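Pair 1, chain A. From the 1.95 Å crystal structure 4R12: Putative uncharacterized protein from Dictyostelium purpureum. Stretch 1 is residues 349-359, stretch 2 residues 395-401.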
# COMPACT_ATOMS: atom_id res chain seq x y z
N THR A 349 19.90 -12.09 15.68
CA THR A 349 20.48 -12.53 16.94
C THR A 349 19.98 -11.72 18.14
O THR A 349 19.59 -10.55 18.00
CB THR A 349 22.02 -12.43 16.91
OG1 THR A 349 22.40 -11.13 16.44
CG2 THR A 349 22.60 -13.47 15.98
N LYS A 350 20.00 -12.35 19.31
CA LYS A 350 19.66 -11.71 20.58
C LYS A 350 18.28 -11.05 20.53
O LYS A 350 18.11 -9.88 20.90
CB LYS A 350 20.73 -10.67 20.96
CG LYS A 350 22.15 -11.23 20.99
CD LYS A 350 23.06 -10.40 21.89
CE LYS A 350 24.47 -10.98 21.94
NZ LYS A 350 25.16 -10.88 20.62
N THR A 351 17.29 -11.80 20.08
CA THR A 351 15.94 -11.24 19.94
C THR A 351 15.11 -11.32 21.23
O THR A 351 14.21 -10.49 21.44
CB THR A 351 15.18 -11.93 18.80
OG1 THR A 351 15.28 -13.36 18.92
CG2 THR A 351 15.76 -11.51 17.45
N SER A 352 15.39 -12.28 22.10
CA SER A 352 14.58 -12.44 23.30
C SER A 352 14.73 -11.24 24.22
O SER A 352 13.80 -10.91 24.94
CB SER A 352 14.94 -13.73 24.06
OG SER A 352 16.31 -13.77 24.41
N SER A 353 15.88 -10.56 24.16
CA SER A 353 16.09 -9.32 24.92
C SER A 353 15.05 -8.28 24.56
O SER A 353 14.52 -7.58 25.43
CB SER A 353 17.47 -8.74 24.65
OG SER A 353 18.46 -9.47 25.34
N VAL A 354 14.78 -8.18 23.26
CA VAL A 354 13.83 -7.24 22.71
C VAL A 354 12.38 -7.68 22.93
O VAL A 354 11.57 -6.90 23.41
CB VAL A 354 14.09 -7.03 21.21
CG1 VAL A 354 13.09 -6.05 20.59
CG2 VAL A 354 15.53 -6.54 21.01
N THR A 355 12.05 -8.93 22.62
CA THR A 355 10.67 -9.38 22.82
C THR A 355 10.28 -9.42 24.31
O THR A 355 9.10 -9.23 24.64
CB THR A 355 10.41 -10.77 22.21
OG1 THR A 355 11.27 -11.74 22.80
CG2 THR A 355 10.62 -10.76 20.68
N ASP A 356 11.24 -9.65 25.20
CA ASP A 356 10.93 -9.61 26.63
C ASP A 356 10.37 -8.23 27.03
O ASP A 356 9.43 -8.14 27.82
CB ASP A 356 12.16 -9.94 27.49
CG ASP A 356 12.46 -11.45 27.54
OD1 ASP A 356 11.73 -12.25 26.90
OD2 ASP A 356 13.44 -11.82 28.21
N ILE A 357 10.93 -7.17 26.46
CA ILE A 357 10.47 -5.82 26.77
C ILE A 357 9.05 -5.58 26.23
O ILE A 357 8.20 -4.98 26.91
CB ILE A 357 11.44 -4.75 26.22
CG1 ILE A 357 12.80 -4.90 26.90
CG2 ILE A 357 10.90 -3.35 26.45
CD1 ILE A 357 13.95 -4.38 26.09
N LEU A 358 8.78 -6.08 25.03
CA LEU A 358 7.43 -6.01 24.47
C LEU A 358 6.41 -6.69 25.37
O LEU A 358 5.35 -6.11 25.64
CB LEU A 358 7.37 -6.64 23.07
CG LEU A 358 7.59 -5.74 21.87
CD1 LEU A 358 7.59 -6.57 20.60
CD2 LEU A 358 6.51 -4.67 21.78
N ASP A 359 6.72 -7.90 25.83
CA ASP A 359 5.88 -8.65 26.77
C ASP A 359 5.61 -7.86 28.05
O ASP A 359 4.48 -7.80 28.54
CB ASP A 359 6.54 -9.98 27.17
CG ASP A 359 6.63 -10.98 26.02
OD1 ASP A 359 5.88 -10.84 25.03
OD2 ASP A 359 7.46 -11.92 26.12
N ILE A 395 21.76 -8.70 13.86
CA ILE A 395 20.94 -7.85 14.71
C ILE A 395 19.54 -8.41 14.94
O ILE A 395 19.03 -9.15 14.10
CB ILE A 395 20.82 -6.43 14.12
CG1 ILE A 395 20.19 -6.50 12.73
CG2 ILE A 395 22.19 -5.76 14.04
CD1 ILE A 395 19.76 -5.15 12.22
N PRO A 396 18.92 -8.06 16.07
CA PRO A 396 17.57 -8.58 16.34
C PRO A 396 16.52 -7.96 15.41
O PRO A 396 16.45 -6.74 15.24
CB PRO A 396 17.33 -8.20 17.80
CG PRO A 396 18.23 -7.02 18.03
CD PRO A 396 19.44 -7.27 17.20
N VAL A 397 15.70 -8.83 14.82
CA VAL A 397 14.62 -8.42 13.96
C VAL A 397 13.32 -8.98 14.51
O VAL A 397 13.22 -10.17 14.79
CB VAL A 397 14.83 -8.91 12.52
CG1 VAL A 397 13.60 -8.60 11.67
CG2 VAL A 397 16.09 -8.29 11.91
N VAL A 398 12.34 -8.10 14.72
CA VAL A 398 11.05 -8.51 15.24
C VAL A 398 9.97 -8.02 14.30
O VAL A 398 9.78 -6.81 14.13
CB VAL A 398 10.78 -7.95 16.64
CG1 VAL A 398 9.41 -8.42 17.13
CG2 VAL A 398 11.89 -8.38 17.63
N VAL A 399 9.29 -8.96 13.67
CA VAL A 399 8.14 -8.64 12.84
C VAL A 399 6.88 -8.90 13.66
O VAL A 399 6.64 -10.01 14.12
CB VAL A 399 8.13 -9.48 11.54
CG1 VAL A 399 6.97 -9.09 10.65
CG2 VAL A 399 9.46 -9.29 10.79
N ILE A 400 6.09 -7.86 13.87
CA ILE A 400 4.87 -7.97 14.65
C ILE A 400 3.65 -8.11 13.73
O ILE A 400 3.41 -7.25 12.89
CB ILE A 400 4.68 -6.73 15.56
CG1 ILE A 400 5.92 -6.50 16.43
CG2 ILE A 400 3.42 -6.87 16.40
CD1 ILE A 400 5.79 -5.31 17.41
N THR A 401 2.89 -9.20 13.89
CA THR A 401 1.71 -9.45 13.06
C THR A 401 0.53 -9.90 13.90
O THR A 401 0.67 -10.12 15.11
CB THR A 401 1.96 -10.56 11.98
OG1 THR A 401 1.80 -11.85 12.58
CG2 THR A 401 3.36 -10.46 11.38

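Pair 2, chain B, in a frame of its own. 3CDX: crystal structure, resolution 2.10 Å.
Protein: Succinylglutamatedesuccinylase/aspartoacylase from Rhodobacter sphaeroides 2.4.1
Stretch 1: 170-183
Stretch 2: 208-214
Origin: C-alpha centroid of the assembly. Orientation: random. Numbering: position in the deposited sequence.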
# COMPACT_ATOMS: atom_id res chain seq x y z
N ALA B 170 40.08 15.02 27.24
CA ALA B 170 39.84 16.47 27.28
C ALA B 170 38.51 16.81 26.59
O ALA B 170 37.80 17.76 26.99
CB ALA B 170 40.97 17.23 26.63
N LEU B 171 38.22 16.06 25.53
CA LEU B 171 36.98 16.19 24.82
C LEU B 171 35.85 15.67 25.72
O LEU B 171 34.76 16.23 25.73
CB LEU B 171 37.05 15.43 23.49
CG LEU B 171 35.84 15.52 22.53
CD1 LEU B 171 35.38 16.97 22.21
CD2 LEU B 171 36.13 14.73 21.27
N ARG B 172 36.14 14.63 26.49
CA ARG B 172 35.16 14.01 27.36
C ARG B 172 34.74 14.99 28.44
O ARG B 172 33.55 15.17 28.71
CB ARG B 172 35.73 12.74 28.00
CG ARG B 172 34.65 11.88 28.65
CD ARG B 172 35.13 10.49 28.93
NE ARG B 172 36.18 10.49 29.94
CZ ARG B 172 37.38 9.93 29.75
NH1 ARG B 172 37.66 9.32 28.60
NH2 ARG B 172 38.28 9.96 30.72
N ALA B 173 35.74 15.66 29.02
CA ALA B 173 35.50 16.71 30.00
C ALA B 173 34.69 17.84 29.40
O ALA B 173 33.78 18.40 30.03
CB ALA B 173 36.82 17.25 30.54
N ARG B 174 35.06 18.21 28.18
CA ARG B 174 34.40 19.31 27.51
C ARG B 174 32.94 18.98 27.19
O ARG B 174 32.06 19.83 27.32
CB ARG B 174 35.14 19.64 26.23
CG ARG B 174 34.92 21.07 25.87
CD ARG B 174 35.65 21.50 24.63
NE ARG B 174 35.05 22.75 24.18
CZ ARG B 174 35.11 23.20 22.93
NH1 ARG B 174 35.75 22.49 22.00
NH2 ARG B 174 34.51 24.34 22.61
N THR B 175 32.69 17.75 26.76
CA THR B 175 31.33 17.29 26.46
C THR B 175 30.52 17.08 27.76
O THR B 175 29.40 17.57 27.87
CB THR B 175 31.31 16.03 25.57
OG1 THR B 175 32.23 16.21 24.46
CG2 THR B 175 29.86 15.75 25.06
N LEU B 176 31.13 16.45 28.76
CA LEU B 176 30.49 16.32 30.09
C LEU B 176 30.04 17.66 30.67
O LEU B 176 28.93 17.78 31.22
CB LEU B 176 31.41 15.61 31.08
CG LEU B 176 31.61 14.10 30.87
CD1 LEU B 176 32.78 13.62 31.72
CD2 LEU B 176 30.32 13.33 31.19
N ALA B 177 30.86 18.66 30.48
CA ALA B 177 30.57 20.00 30.98
C ALA B 177 29.40 20.64 30.25
O ALA B 177 28.64 21.41 30.83
CB ALA B 177 31.79 20.88 30.84
N ALA B 178 29.28 20.37 28.95
CA ALA B 178 28.18 20.95 28.19
C ALA B 178 26.88 20.27 28.60
O ALA B 178 25.84 20.92 28.73
CB ALA B 178 28.44 20.83 26.66
N ALA B 179 26.94 18.94 28.80
CA ALA B 179 25.80 18.19 29.32
C ALA B 179 25.33 18.77 30.66
O ALA B 179 24.13 19.01 30.84
CB ALA B 179 26.14 16.73 29.44
N GLU B 180 26.28 19.06 31.57
CA GLU B 180 25.97 19.62 32.88
C GLU B 180 25.25 20.97 32.74
O GLU B 180 24.23 21.20 33.40
CB GLU B 180 27.24 19.75 33.78
CG GLU B 180 27.74 18.41 34.28
CD GLU B 180 29.08 18.48 35.05
OE1 GLU B 180 29.41 19.57 35.60
OE2 GLU B 180 29.78 17.43 35.10
N ALA B 181 25.77 21.84 31.88
CA ALA B 181 25.12 23.13 31.61
C ALA B 181 23.70 22.97 31.04
O ALA B 181 22.75 23.64 31.50
CB ALA B 181 25.97 23.95 30.64
N PHE B 182 23.53 22.06 30.07
CA PHE B 182 22.18 21.82 29.49
C PHE B 182 21.21 21.59 30.67
O PHE B 182 20.13 22.15 30.70
CB PHE B 182 22.18 20.63 28.50
CG PHE B 182 20.84 20.40 27.78
CD1 PHE B 182 20.65 20.82 26.46
CD2 PHE B 182 19.77 19.76 28.43
CE1 PHE B 182 19.40 20.59 25.78
CE2 PHE B 182 18.53 19.53 27.77
CZ PHE B 182 18.34 19.96 26.46
N GLY B 183 21.61 20.77 31.64
CA GLY B 183 20.87 20.66 32.91
C GLY B 183 19.59 19.85 32.89
O GLY B 183 18.58 20.24 33.50
N ILE B 208 33.63 17.80 16.72
CA ILE B 208 32.78 18.88 17.26
C ILE B 208 32.12 18.34 18.53
O ILE B 208 31.79 17.16 18.59
CB ILE B 208 31.69 19.23 16.17
CG1 ILE B 208 32.36 19.83 14.91
CG2 ILE B 208 30.54 20.10 16.71
CD1 ILE B 208 31.57 19.62 13.60
N VAL B 209 31.96 19.17 19.56
CA VAL B 209 31.24 18.75 20.78
C VAL B 209 29.79 18.37 20.42
O VAL B 209 29.08 19.14 19.81
CB VAL B 209 31.26 19.83 21.86
CG1 VAL B 209 30.44 19.39 23.03
CG2 VAL B 209 32.73 20.12 22.31
N SER B 210 29.38 17.16 20.77
CA SER B 210 28.09 16.64 20.37
C SER B 210 27.28 16.20 21.61
O SER B 210 27.75 15.36 22.41
CB SER B 210 28.35 15.45 19.42
OG SER B 210 27.22 14.63 19.24
N LEU B 211 26.09 16.78 21.76
CA LEU B 211 25.08 16.32 22.72
C LEU B 211 23.86 15.77 21.99
O LEU B 211 23.45 16.31 20.97
CB LEU B 211 24.62 17.49 23.60
CG LEU B 211 25.51 17.98 24.74
CD1 LEU B 211 24.75 19.09 25.55
CD2 LEU B 211 25.94 16.79 25.65
N GLY B 212 23.29 14.71 22.53
CA GLY B 212 21.97 14.25 22.11
C GLY B 212 21.02 14.58 23.24
O GLY B 212 21.49 14.93 24.34
N THR B 213 19.71 14.47 22.97
CA THR B 213 18.67 14.43 24.02
C THR B 213 17.72 13.26 23.86
O THR B 213 17.58 12.70 22.76
CB THR B 213 17.87 15.73 24.13
OG1 THR B 213 16.89 15.79 23.08
CG2 THR B 213 18.77 16.96 24.04
N GLU B 214 17.14 12.81 24.99
CA GLU B 214 15.97 11.97 25.00
C GLU B 214 14.97 12.65 25.93
O GLU B 214 15.11 12.62 27.16
CB GLU B 214 16.32 10.54 25.40
CG GLU B 214 17.24 9.74 24.39
CD GLU B 214 16.67 9.62 22.96
OE1 GLU B 214 15.46 9.83 22.76
OE2 GLU B 214 17.45 9.28 22.03
O HOH W 1 31.31 15.23 22.10

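The sharpest difference between the two pairs lies where the helix meets the start of the strand. In pair 1 the chain approaches as a loop and touches the other stretch through its backbone: Thr349(A) N donates a weak hydrogen bond to Ile395(A) O at 3.4 Å, with an N-H...O angle of 143°. In pair 2 the helix begins earlier in the chain, no direct hydrogen bond links the two stretches, and a water takes up the polar connection. This water donates to Thr175(B) OG1 (2.7 Å) and accepts from Ser210(B) N (3.0 Å). Because Thr175(B) OG1 also donates to Leu171(B) O, 2.8 Å away and one helical turn back, the hydroxyl is used both as donor and as acceptor.

The underlying arrangement is nevertheless the same. A helix runs over a strand at an angle of 38° in pair 1 and 42° in pair 2, with the axes approaching to 9.0 and 8.3 Å, and the central backbones superpose with an RMSD of 0.9 Å. Thr351(A) matches Thr175(B), Val354(A) matches Ala178(B), Thr355(A) matches Ala179(B) and Leu358(A) matches Phe182(B). On the strand, Pro396(A), Val398(A) and Ile400(A) fall on Val209(B), Leu211(B) and Thr213(B).

At the first of these sites both proteins have a threonine, but in different rotamers, p in Thr351(A) and m in Thr175(B). The methyl group Thr351(A) CG2 lies 3.6 Å from Pro396(A) CA, whereas Thr175(B) CG2 packs 3.4 Å from Ser210(B) O and reaches Leu211(B) CD2 at 4.1 Å. The matched strand residues, Pro396(A) and Val209(B), have side-chain centres only 0.3 Å apart after superposition. Val209(B) is also covered from the preceding helical turn, by Leu171(B), whose CD1 is 4.1 Å from Val209(B) CG2, and by Arg174(B), whose guanidinium lays one face over that same methyl.

Farther along, bulk is divided differently between helix and strand. In pair 1 the branched Val354(A) reaches two strand residues, with CG2 4.0 Å from Pro396(A) CB and CG1 4.0 Å from Val398(A) CG2. Pair 2 has the small Ala178(B) here, and the longer Leu211(B) comes up to meet the helix: its CD1 is 4.2 Å from Ala178(B) CB, and its CD2 is 3.8 Å from Ala179(B) CB. The valine-valine contact is thus replaced by a leucine resting among alanines, with Leu211(B) CD1 also 4.2 Å from Phe182(B) CB.

At the last matched turn the CA-to-CB bonds of Leu358(A) and Phe182(B) both point toward the strand. Leu358(A) makes an aliphatic contact, its CD1 3.9 Å from Ile400(A) CD1 and 4.3 Å from Val398(A) CG1. The aromatic ring of Phe182(B) instead extends to the smaller Thr213(B), with CZ 3.9 Å from CG2 of that threonine. The total buried surface is similar, 388 Å² in pair 1 and 427 Å² in pair 2.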